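Local atomic coordinates of cellulase (PDB entry 6XSO), a protein that probably hydrolyses internal beta-1,4 bonds of cellulose and related plant cell-wall polysaccharides such as xylan, as a broad-specificity family 5 endoglucanase. Residues Asn207-Arg218 and Lys253-Ile264. Residues are numbered along the deposited sequence; the frame is centred on the assembly and turned at random.
Sequences NGYARSFVNAVR and KLVIPQGERDHI
Asn207 and Val255 face each other at one end of this contact, and the extended chain then follows helical residues 207-218 to Pro257, whose CA lies 5.1 Å from Arg211 CA. A type II turn from Pro257 to Glu260, closed by Glu260 N bonding back to Pro257 O, reverses the chain; Gly259 takes its third position at a positive phi (94°), where a CB would jam against Gln258 O. The Asn207 amide suits an irregular backbone because it both accepts and donates: OD1 takes the Val255 N-H at 2.9 Å from above the carbonyl plane, while ND2 reaches Lys253 O at 3.1 Å, nearly in its own amide plane. Pro257, compact and without an N-H to satisfy, lays CG against Ala210 CB (4.1 Å) and Val214 CG2 (4.0 Å). In the TIM barrel, this is an outer helix held against the loop that leads into strand 264-270. Farther along, Arg218, bent at chi2, turns one guanidinium edge to Glu260, its two N-H groups matching both oxygens: NE to OE2 at 2.9 Å, NH2 to OE1 at 2.8 Å, guanidinium and carboxylate nearly coplanar (12°). NH2 also bonds His263 O weakly, and NH1 serves Asn224 O and Arg227 O. A leucine in place of Arg218 would probably leave the Glu260 carboxylate without its countercharge and free to turn.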
ATOM      1  N   ASN A 207      12.567 -10.526   2.795  1.00 20.16           N
ATOM      2  CA  ASN A 207      13.299  -9.924   3.898  1.00 19.01           C
ATOM      3  C   ASN A 207      14.491  -9.127   3.400  1.00 21.56           C
ATOM      4  O   ASN A 207      14.790  -8.073   3.965  1.00 21.07           O
ATOM      5  CB  ASN A 207      13.710 -10.991   4.901  1.00 21.86           C
ATOM      6  CG  ASN A 207      12.519 -11.626   5.587  1.00 21.78           C
ATOM      7  OD1 ASN A 207      11.438 -11.023   5.674  1.00 22.18           O
ATOM      8  ND2 ASN A 207      12.700 -12.839   6.080  1.00 24.01           N
ATOM      9  N   GLY A 208      15.115  -9.582   2.311  1.00 20.82           N
ATOM     10  CA  GLY A 208      16.207  -8.830   1.713  1.00 22.28           C
ATOM     11  C   GLY A 208      15.755  -7.512   1.118  1.00 20.32           C
ATOM     12  O   GLY A 208      16.376  -6.476   1.355  1.00 22.61           O
ATOM     13  N   TYR A 209      14.667  -7.531   0.341  1.00 22.53           N
ATOM     14  CA  TYR A 209      14.147  -6.278  -0.205  1.00 20.73           C
ATOM     15  C   TYR A 209      13.732  -5.324   0.914  1.00 20.68           C
ATOM     16  O   TYR A 209      13.979  -4.109   0.829  1.00 23.26           O
ATOM     17  CB  TYR A 209      12.985  -6.561  -1.154  1.00 22.28           C
ATOM     18  CG  TYR A 209      13.402  -6.935  -2.570  1.00 21.01           C
ATOM     19  CD1 TYR A 209      14.023  -6.001  -3.394  1.00 22.24           C
ATOM     20  CD2 TYR A 209      13.169  -8.216  -3.088  1.00 21.47           C
ATOM     21  CE1 TYR A 209      14.410  -6.316  -4.679  1.00 21.15           C
ATOM     22  CE2 TYR A 209      13.531  -8.532  -4.392  1.00 20.99           C
ATOM     23  CZ  TYR A 209      14.153  -7.579  -5.173  1.00 21.77           C
ATOM     24  OH  TYR A 209      14.537  -7.795  -6.474  1.00 24.35           O
ATOM     25  N   ALA A 210      13.128  -5.851   1.980  1.00 19.89           N
ATOM     26  CA  ALA A 210      12.738  -5.010   3.112  1.00 21.33           C
ATOM     27  C   ALA A 210      13.952  -4.328   3.743  1.00 23.58           C
ATOM     28  O   ALA A 210      13.918  -3.123   4.023  1.00 23.34           O
ATOM     29  CB  ALA A 210      11.972  -5.840   4.145  1.00 22.67           C
ATOM     30  N   ARG A 211      15.029  -5.090   3.982  1.00 23.18           N
ATOM     31  CA  ARG A 211      16.278  -4.542   4.502  1.00 25.67           C
ATOM     32  C   ARG A 211      16.861  -3.502   3.553  1.00 24.22           C
ATOM     33  O   ARG A 211      17.300  -2.420   3.976  1.00 25.47           O
ATOM     34  CB  ARG A 211      17.320  -5.655   4.620  1.00 35.39           C
ATOM     35  CG  ARG A 211      17.262  -6.560   5.813  1.00 48.99           C
ATOM     36  CD  ARG A 211      18.630  -7.254   6.001  1.00 39.32           C
ATOM     37  NE  ARG A 211      19.170  -7.903   4.795  1.00 38.25           N
ATOM     38  CZ  ARG A 211      18.805  -9.109   4.348  1.00 32.16           C
ATOM     39  NH1 ARG A 211      17.877  -9.814   4.975  1.00 30.14           N
ATOM     40  NH2 ARG A 211      19.366  -9.616   3.257  1.00 39.73           N
ATOM     41  N   SER A 212      16.901  -3.837   2.264  1.00 22.78           N
ATOM     42  CA  SER A 212      17.463  -2.931   1.277  1.00 24.02           C
ATOM     43  C   SER A 212      16.708  -1.612   1.257  1.00 22.61           C
ATOM     44  O   SER A 212      17.325  -0.550   1.156  1.00 23.08           O
ATOM     45  CB  SER A 212      17.421  -3.581  -0.103  1.00 24.26           C
ATOM     46  OG  SER A 212      18.526  -4.445  -0.313  1.00 24.40           O
ATOM     47  N   PHE A 213      15.372  -1.675   1.327  1.00 21.77           N
ATOM     48  CA  PHE A 213      14.529  -0.480   1.354  1.00 21.68           C
ATOM     49  C   PHE A 213      14.866   0.392   2.543  1.00 22.01           C
ATOM     50  O   PHE A 213      15.141   1.588   2.394  1.00 22.39           O
ATOM     51  CB  PHE A 213      13.075  -0.938   1.414  1.00 21.01           C
ATOM     52  CG  PHE A 213      12.087   0.097   1.884  1.00 21.04           C
ATOM     53  CD1 PHE A 213      11.797   1.215   1.122  1.00 21.83           C
ATOM     54  CD2 PHE A 213      11.398  -0.098   3.071  1.00 21.81           C
ATOM     55  CE1 PHE A 213      10.839   2.140   1.551  1.00 22.89           C
ATOM     56  CE2 PHE A 213      10.441   0.798   3.504  1.00 21.93           C
ATOM     57  CZ  PHE A 213      10.153   1.919   2.742  1.00 20.58           C
ATOM     58  N   VAL A 214      14.853  -0.194   3.742  1.00 24.38           N
ATOM     59  CA  VAL A 214      15.110   0.602   4.939  1.00 24.00           C
ATOM     60  C   VAL A 214      16.503   1.207   4.873  1.00 25.85           C
ATOM     61  O   VAL A 214      16.692   2.403   5.121  1.00 26.10           O
ATOM     62  CB  VAL A 214      14.897  -0.244   6.204  1.00 26.65           C
ATOM     63  CG1 VAL A 214      15.411   0.484   7.422  1.00 34.78           C
ATOM     64  CG2 VAL A 214      13.405  -0.562   6.374  1.00 24.73           C
ATOM     65  N   ASN A 215      17.501   0.391   4.524  1.00 25.30           N
ATOM     66  CA  ASN A 215      18.869   0.883   4.497  1.00 25.58           C
ATOM     67  C   ASN A 215      19.040   1.999   3.476  1.00 25.82           C
ATOM     68  O   ASN A 215      19.739   2.988   3.737  1.00 27.78           O
ATOM     69  CB  ASN A 215      19.824  -0.264   4.179  1.00 26.17           C
ATOM     70  CG  ASN A 215      19.925  -1.280   5.310  1.00 30.70           C
ATOM     71  OD1 ASN A 215      19.522  -1.019   6.444  1.00 29.85           O
ATOM     72  ND2 ASN A 215      20.463  -2.460   4.996  1.00 30.46           N
ATOM     73  N   ALA A 216      18.418   1.860   2.304  1.00 25.62           N
ATOM     74  CA  ALA A 216      18.561   2.887   1.278  1.00 23.72           C
ATOM     75  C   ALA A 216      17.907   4.184   1.728  1.00 26.55           C
ATOM     76  O   ALA A 216      18.468   5.271   1.554  1.00 27.26           O
ATOM     77  CB  ALA A 216      17.934   2.404  -0.029  1.00 29.43           C
ATOM     78  N   VAL A 217      16.726   4.083   2.335  1.00 26.13           N
ATOM     79  CA  VAL A 217      16.015   5.285   2.736  1.00 24.61           C
ATOM     80  C   VAL A 217      16.739   5.968   3.889  1.00 26.06           C
ATOM     81  O   VAL A 217      17.035   7.166   3.839  1.00 26.52           O
ATOM     82  CB  VAL A 217      14.557   4.954   3.105  1.00 22.15           C
ATOM     83  CG1 VAL A 217      13.903   6.185   3.742  1.00 24.94           C
ATOM     84  CG2 VAL A 217      13.769   4.489   1.907  1.00 25.11           C
ATOM     85  N   ARG A 218      17.035   5.215   4.949  1.00 27.64           N
ATOM     86  CA  ARG A 218      17.653   5.828   6.116  1.00 27.23           C
ATOM     87  C   ARG A 218      19.040   6.363   5.788  1.00 27.41           C
ATOM     88  O   ARG A 218      19.486   7.344   6.398  1.00 30.40           O
ATOM     89  CB  ARG A 218      17.714   4.836   7.266  1.00 31.65           C
ATOM     90  CG  ARG A 218      16.370   4.186   7.568  1.00 39.23           C
ATOM     91  CD  ARG A 218      15.781   4.759   8.811  1.00 28.24           C
ATOM     92  NE  ARG A 218      14.568   4.085   9.237  1.00 25.67           N
ATOM     93  CZ  ARG A 218      13.377   4.683   9.278  1.00 24.97           C
ATOM     94  NH1 ARG A 218      13.254   5.947   8.888  1.00 25.20           N
ATOM     95  NH2 ARG A 218      12.315   4.013   9.704  1.00 23.65           N
ATOM     96  N   LYS A 253       7.123 -15.508   8.715  1.00 21.71           N
ATOM     97  CA  LYS A 253       8.433 -15.542   8.080  1.00 22.75           C
ATOM     98  C   LYS A 253       8.934 -14.163   7.668  1.00 20.42           C
ATOM     99  O   LYS A 253      10.003 -14.060   7.050  1.00 23.51           O
ATOM    100  CB  LYS A 253       8.399 -16.479   6.864  1.00 22.31           C
ATOM    101  CG  LYS A 253       7.978 -17.907   7.153  1.00 26.08           C
ATOM    102  CD  LYS A 253       9.005 -18.676   7.895  1.00 33.58           C
ATOM    103  CE  LYS A 253       8.530 -20.114   8.070  1.00 39.27           C
ATOM    104  NZ  LYS A 253       9.376 -20.821   9.051  1.00 55.25           N
ATOM    105  N   LEU A 254       8.198 -13.106   7.996  1.00 19.91           N
ATOM    106  CA  LEU A 254       8.663 -11.746   7.760  1.00 20.09           C
ATOM    107  C   LEU A 254       9.621 -11.351   8.873  1.00 23.40           C
ATOM    108  O   LEU A 254       9.339 -11.574  10.055  1.00 25.08           O
ATOM    109  CB  LEU A 254       7.465 -10.788   7.746  1.00 22.05           C
ATOM    110  CG  LEU A 254       7.801  -9.333   7.464  1.00 20.60           C
ATOM    111  CD1 LEU A 254       8.429  -9.152   6.080  1.00 21.71           C
ATOM    112  CD2 LEU A 254       6.593  -8.430   7.567  1.00 19.89           C
ATOM    113  N   VAL A 255      10.769 -10.794   8.496  1.00 22.50           N
ATOM    114  CA  VAL A 255      11.767 -10.322   9.443  1.00 21.10           C
ATOM    115  C   VAL A 255      11.806  -8.804   9.357  1.00 23.71           C
ATOM    116  O   VAL A 255      12.014  -8.233   8.272  1.00 23.76           O
ATOM    117  CB  VAL A 255      13.148 -10.938   9.169  1.00 22.84           C
ATOM    118  CG1 VAL A 255      14.207 -10.200   9.989  1.00 25.91           C
ATOM    119  CG2 VAL A 255      13.156 -12.427   9.468  1.00 22.70           C
ATOM    120  N   ILE A 256      11.562  -8.153  10.489  1.00 24.09           N
ATOM    121  CA  ILE A 256      11.675  -6.695  10.553  1.00 27.27           C
ATOM    122  C   ILE A 256      13.147  -6.313  10.446  1.00 25.10           C
ATOM    123  O   ILE A 256      13.972  -6.832  11.214  1.00 25.02           O
ATOM    124  CB  ILE A 256      11.082  -6.180  11.866  1.00 25.94           C
ATOM    125  CG1 ILE A 256       9.610  -6.581  12.022  1.00 25.13           C
ATOM    126  CG2 ILE A 256      11.252  -4.666  11.932  1.00 26.19           C
ATOM    127  CD1 ILE A 256       8.710  -6.104  10.911  1.00 28.42           C
ATOM    128  N   PRO A 257      13.529  -5.410   9.540  1.00 23.83           N
ATOM    129  CA  PRO A 257      14.955  -5.122   9.369  1.00 26.69           C
ATOM    130  C   PRO A 257      15.625  -4.636  10.641  1.00 26.36           C
ATOM    131  O   PRO A 257      15.030  -3.945  11.473  1.00 26.47           O
ATOM    132  CB  PRO A 257      14.973  -4.044   8.284  1.00 25.78           C
ATOM    133  CG  PRO A 257      13.790  -4.360   7.452  1.00 23.44           C
ATOM    134  CD  PRO A 257      12.729  -4.852   8.434  1.00 23.04           C
ATOM    135  N   GLN A 258      16.892  -5.012  10.770  1.00 30.50           N
ATOM    136  CA  GLN A 258      17.690  -4.604  11.911  1.00 31.80           C
ATOM    137  C   GLN A 258      17.694  -3.090  12.038  1.00 32.34           C
ATOM    138  O   GLN A 258      17.784  -2.359  11.046  1.00 33.00           O
ATOM    139  CB  GLN A 258      19.125  -5.108  11.737  1.00 40.51           C
ATOM    140  CG  GLN A 258      20.021  -4.838  12.928  1.00 46.42           C
ATOM    141  CD  GLN A 258      21.399  -5.464  12.775  1.00 77.79           C
ATOM    142  OE1 GLN A 258      22.228  -4.992  11.995  1.00 76.79           O
ATOM    143  NE2 GLN A 258      21.648  -6.537  13.519  1.00 79.55           N
ATOM    144  N   GLY A 259      17.598  -2.627  13.279  1.00 33.28           N
ATOM    145  CA  GLY A 259      17.641  -1.224  13.576  1.00 34.36           C
ATOM    146  C   GLY A 259      16.291  -0.562  13.655  1.00 32.33           C
ATOM    147  O   GLY A 259      16.204   0.579  14.136  1.00 31.01           O
ATOM    148  N   GLU A 260      15.234  -1.230  13.199  1.00 28.61           N
ATOM    149  CA  GLU A 260      13.904  -0.636  13.178  1.00 24.82           C
ATOM    150  C   GLU A 260      13.165  -0.965  14.467  1.00 28.96           C
ATOM    151  O   GLU A 260      13.302  -2.065  15.013  1.00 30.75           O
ATOM    152  CB  GLU A 260      13.131  -1.149  11.963  1.00 25.39           C
ATOM    153  CG  GLU A 260      13.745  -0.712  10.640  1.00 28.41           C
ATOM    154  CD  GLU A 260      13.731   0.795  10.473  1.00 30.39           C
ATOM    155  OE1 GLU A 260      12.627   1.364  10.608  1.00 26.63           O
ATOM    156  OE2 GLU A 260      14.806   1.401  10.226  1.00 30.20           O
ATOM    157  N   ARG A 261      12.408   0.014  14.966  1.00 27.08           N
ATOM    158  CA  ARG A 261      11.598  -0.195  16.162  1.00 25.04           C
ATOM    159  C   ARG A 261      10.407   0.760  16.213  1.00 25.11           C
ATOM    160  O   ARG A 261       9.255   0.319  16.258  1.00 26.36           O
ATOM    161  CB  ARG A 261      12.431  -0.076  17.443  1.00 27.97           C
ATOM    162  CG  ARG A 261      11.662  -0.518  18.682  1.00 33.08           C
ATOM    163  CD  ARG A 261      12.475  -0.352  19.952  1.00 42.89           C
ATOM    164  NE  ARG A 261      12.320   0.970  20.547  1.00 46.76           N
ATOM    165  CZ  ARG A 261      13.303   1.857  20.694  1.00 60.76           C
ATOM    166  NH1 ARG A 261      14.537   1.580  20.294  1.00 71.47           N
ATOM    167  NH2 ARG A 261      13.046   3.029  21.255  1.00 58.51           N
ATOM    168  N   ASP A 262      10.666   2.069  16.222  1.00 25.49           N
ATOM    169  CA  ASP A 262       9.620   3.050  16.469  1.00 24.84           C
ATOM    170  C   ASP A 262       9.094   3.714  15.211  1.00 25.59           C
ATOM    171  O   ASP A 262       8.117   4.458  15.296  1.00 25.12           O
ATOM    172  CB  ASP A 262      10.107   4.133  17.423  1.00 25.23           C
ATOM    173  CG  ASP A 262      10.422   3.601  18.777  1.00 33.60           C
ATOM    174  OD1 ASP A 262       9.805   2.605  19.183  1.00 31.16           O
ATOM    175  OD2 ASP A 262      11.286   4.197  19.438  1.00 37.88           O
ATOM    176  N   HIS A 263       9.685   3.446  14.052  1.00 23.61           N
ATOM    177  CA  HIS A 263       9.318   4.123  12.816  1.00 24.22           C
ATOM    178  C   HIS A 263       9.125   3.132  11.686  1.00 25.36           C
ATOM    179  O   HIS A 263       9.426   3.424  10.527  1.00 22.76           O
ATOM    180  CB  HIS A 263      10.331   5.206  12.447  1.00 25.46           C
ATOM    181  CG  HIS A 263      10.390   6.323  13.431  1.00 23.63           C
ATOM    182  ND1 HIS A 263       9.325   7.167  13.658  1.00 23.89           N
ATOM    183  CD2 HIS A 263      11.384   6.740  14.252  1.00 24.94           C
ATOM    184  CE1 HIS A 263       9.656   8.053  14.580  1.00 25.52           C
ATOM    185  NE2 HIS A 263      10.903   7.812  14.958  1.00 26.98           N
ATOM    186  N   ILE A 264       8.548   1.972  12.007  1.00 22.11           N
ATOM    187  CA  ILE A 264       8.309   0.894  11.052  1.00 23.05           C
ATOM    188  C   ILE A 264       6.905   0.331  11.254  1.00 20.40           C
ATOM    189  O   ILE A 264       6.439   0.164  12.387  1.00 21.77           O
ATOM    190  CB  ILE A 264       9.394  -0.196  11.203  1.00 25.74           C
ATOM    191  CG1 ILE A 264       9.297  -1.213  10.070  1.00 26.86           C
ATOM    192  CG2 ILE A 264       9.275  -0.914  12.559  1.00 27.10           C
ATOM    193  CD1 ILE A 264       9.625  -0.644   8.727  1.00 30.23           C
TER
HETATM  194  O   HOH W   1      14.303  -7.839   6.730  1.00 24.13           O
HETATM  195  O   HOH W   2      18.455  -3.041   8.187  1.00 37.04           O